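Local coordinates for varicella-zoster virus protease (PDB 1VZV) that cleaves the viral assembly protein as a herpesvirus serine protease, active as a dimer, so that the spherical procapsid can mature into the icosahedral capsid, at the interface of chains A and B. Sequence-based numbering; all coordinates share one arbitrary frame. Chains: chain A/B, Varicella-zoster virus protease.

The interface of chains A and B. Residues chain A 200-202, 205-206; chain B 200, 202, 205-206.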
loop_
_atom_site.group_PDB
_atom_site.type_symbol
_atom_site.label_atom_id
_atom_site.label_comp_id
_atom_site.label_asym_id
_atom_site.label_seq_id
_atom_site.Cartn_x
_atom_site.Cartn_y
_atom_site.Cartn_z
ATOM N N MET A 200 -6.180 1.061 0.189
ATOM C CA MET A 200 -5.730 2.422 0.031
ATOM C C MET A 200 -6.652 3.476 0.621
ATOM O O MET A 200 -6.188 4.498 1.103
ATOM C CB MET A 200 -5.491 2.716 -1.442
ATOM C CG MET A 200 -6.673 2.443 -2.312
ATOM S SD MET A 200 -6.272 2.630 -4.017
ATOM C CE MET A 200 -7.886 2.572 -4.742
ATOM N N LEU A 201 -7.952 3.212 0.618
ATOM C CA LEU A 201 -8.932 4.179 1.104
ATOM C C LEU A 201 -9.144 4.240 2.602
ATOM O O LEU A 201 -9.649 5.236 3.097
ATOM C CB LEU A 201 -10.270 3.994 0.380
ATOM C CG LEU A 201 -10.511 4.420 -1.082
ATOM C CD1 LEU A 201 -9.248 4.648 -1.884
ATOM C CD2 LEU A 201 -11.365 3.362 -1.723
ATOM N N LEU A 202 -8.741 3.198 3.319
ATOM C CA LEU A 202 -8.871 3.135 4.783
ATOM C C LEU A 202 -8.155 4.281 5.516
ATOM O O LEU A 202 -6.993 4.588 5.250
ATOM C CB LEU A 202 -8.401 1.755 5.269
ATOM C CG LEU A 202 -7.685 1.446 6.580
ATOM C CD1 LEU A 202 -8.534 1.685 7.809
ATOM C CD2 LEU A 202 -7.259 -0.004 6.517
ATOM N N ARG A 205 -5.397 4.318 9.627
ATOM C CA ARG A 205 -4.859 2.981 9.483
ATOM C C ARG A 205 -4.080 2.613 10.739
ATOM O O ARG A 205 -4.436 1.681 11.445
ATOM C CB ARG A 205 -3.939 3.009 8.274
ATOM C CG ARG A 205 -3.191 1.753 7.928
ATOM C CD ARG A 205 -2.206 2.062 6.775
ATOM N NE ARG A 205 -2.807 3.042 5.880
ATOM C CZ ARG A 205 -3.359 2.759 4.709
ATOM N NH1 ARG A 205 -3.269 1.528 4.221
ATOM N NH2 ARG A 205 -3.916 3.732 3.987
ATOM N N TRP A 206 -3.063 3.406 11.053
ATOM C CA TRP A 206 -2.227 3.150 12.215
ATOM C C TRP A 206 -2.907 3.414 13.515
ATOM O O TRP A 206 -2.424 2.946 14.537
ATOM C CB TRP A 206 -0.896 3.903 12.146
ATOM C CG TRP A 206 -0.039 3.420 11.017
ATOM C CD1 TRP A 206 0.258 4.097 9.872
ATOM C CD2 TRP A 206 0.451 2.094 10.833
ATOM N NE1 TRP A 206 0.865 3.265 8.974
ATOM C CE2 TRP A 206 0.996 2.028 9.534
ATOM C CE3 TRP A 206 0.458 0.949 11.630
ATOM C CZ2 TRP A 206 1.536 0.868 9.008
ATOM C CZ3 TRP A 206 0.989 -0.202 11.117
ATOM C CH2 TRP A 206 1.525 -0.237 9.804
ATOM N N MET B 200 4.224 2.644 3.812
ATOM C CA MET B 200 3.361 2.062 4.812
ATOM C C MET B 200 3.342 2.790 6.146
ATOM O O MET B 200 2.318 2.829 6.810
ATOM C CB MET B 200 3.737 0.605 5.027
ATOM C CG MET B 200 5.173 0.396 5.378
ATOM S SD MET B 200 5.579 -1.317 5.435
ATOM C CE MET B 200 7.187 -1.250 6.170
ATOM N N LEU B 202 3.816 6.127 6.750
ATOM C CA LEU B 202 3.261 7.487 6.687
ATOM C C LEU B 202 1.871 7.616 7.331
ATOM O O LEU B 202 0.966 6.823 7.072
ATOM C CB LEU B 202 3.267 7.965 5.227
ATOM C CG LEU B 202 2.237 8.869 4.559
ATOM C CD1 LEU B 202 2.215 10.278 5.109
ATOM C CD2 LEU B 202 2.564 8.894 3.083
ATOM N N ARG B 205 -2.192 10.049 5.887
ATOM C CA ARG B 205 -1.962 9.933 4.462
ATOM C C ARG B 205 -2.990 10.773 3.716
ATOM O O ARG B 205 -2.642 11.720 3.026
ATOM C CB ARG B 205 -2.120 8.463 4.114
ATOM C CG ARG B 205 -1.994 8.063 2.671
ATOM C CD ARG B 205 -2.349 6.562 2.538
ATOM N NE ARG B 205 -1.891 5.853 3.725
ATOM C CZ ARG B 205 -0.796 5.108 3.787
ATOM N NH1 ARG B 205 -0.106 4.863 2.680
ATOM N NH2 ARG B 205 -0.451 4.534 4.939
ATOM N N TRP B 206 -4.264 10.466 3.927
ATOM C CA TRP B 206 -5.341 11.178 3.257
ATOM C C TRP B 206 -5.537 12.572 3.748
ATOM O O TRP B 206 -6.185 13.352 3.062
ATOM C CB TRP B 206 -6.661 10.405 3.305
ATOM C CG TRP B 206 -6.587 9.125 2.530
ATOM C CD1 TRP B 206 -6.575 7.863 3.043
ATOM C CD2 TRP B 206 -6.306 8.992 1.138
ATOM N NE1 TRP B 206 -6.265 6.958 2.066
ATOM C CE2 TRP B 206 -6.093 7.622 0.886
ATOM C CE3 TRP B 206 -6.189 9.902 0.087
ATOM C CZ2 TRP B 206 -5.763 7.135 -0.366
ATOM C CZ3 TRP B 206 -5.863 9.429 -1.153
ATOM C CH2 TRP B 206 -5.648 8.044 -1.374
#
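Two symmetry-related tryptophan–carbonyl hydrogen bonds flank a pair of crossed arginines where the two protease subunits meet. In each bond an indole donates to a main-chain oxygen of the other chain: B:Trp206 NE1 lies 2.6 Å from A:Met200 O, and A:Trp206 NE1 makes the twin bond to B:Met200 O. The oxygen lies at the indole's edge, close to the ring plane, and receives the donor in the plane of its own carbonyl, while the angle of 135° at the hydrogen shows a noticeable bend. Tryptophan suits this place because it combines a broad apolar ring with one N-H at its rim. Its CG stands anti to the carbonyl carbon, which directs the pyrrole edge across the boundary. A:Leu202 O, a backbone carbonyl oxygen, also lies at that edge, 4.0 Å from B:Trp206 CD1. Methionine contributes here through its backbone, so the bond itself does not read its side chain.

At the centre, A:Arg205 and B:Arg205 cross obliquely, their guanidinium planes 55° apart. A:Arg205 CZ and B:Arg205 CZ are 3.6 Å apart, and each lies over the rim of the other guanidinium. A:Arg205 NH2 approaches B:Arg205 NE to 2.9 Å, but the N-H points away, so no hydrogen bond forms. If both groups are charged, they should repel, and A:Met200 O, in plane at the edge of the A:Arg205 guanidinium, and its twin in chain B may partly offset this. Arginine's length suits the crossing: CG is anti to the backbone N, and a bend at chi3 (-35°) turns the head inward. The CD methylene of A:Arg205 also lies over one face of the A:Trp206 ring, near the rim.

A:Met200 to A:Leu202 belong to the loop joining helix 185-197 to helix 205-216, whose first turn supplies A:Arg205 and A:Trp206. The patch is part of the two-fold interface of the active dimer, its centre about 18 Å from the catalytic A:Ser110.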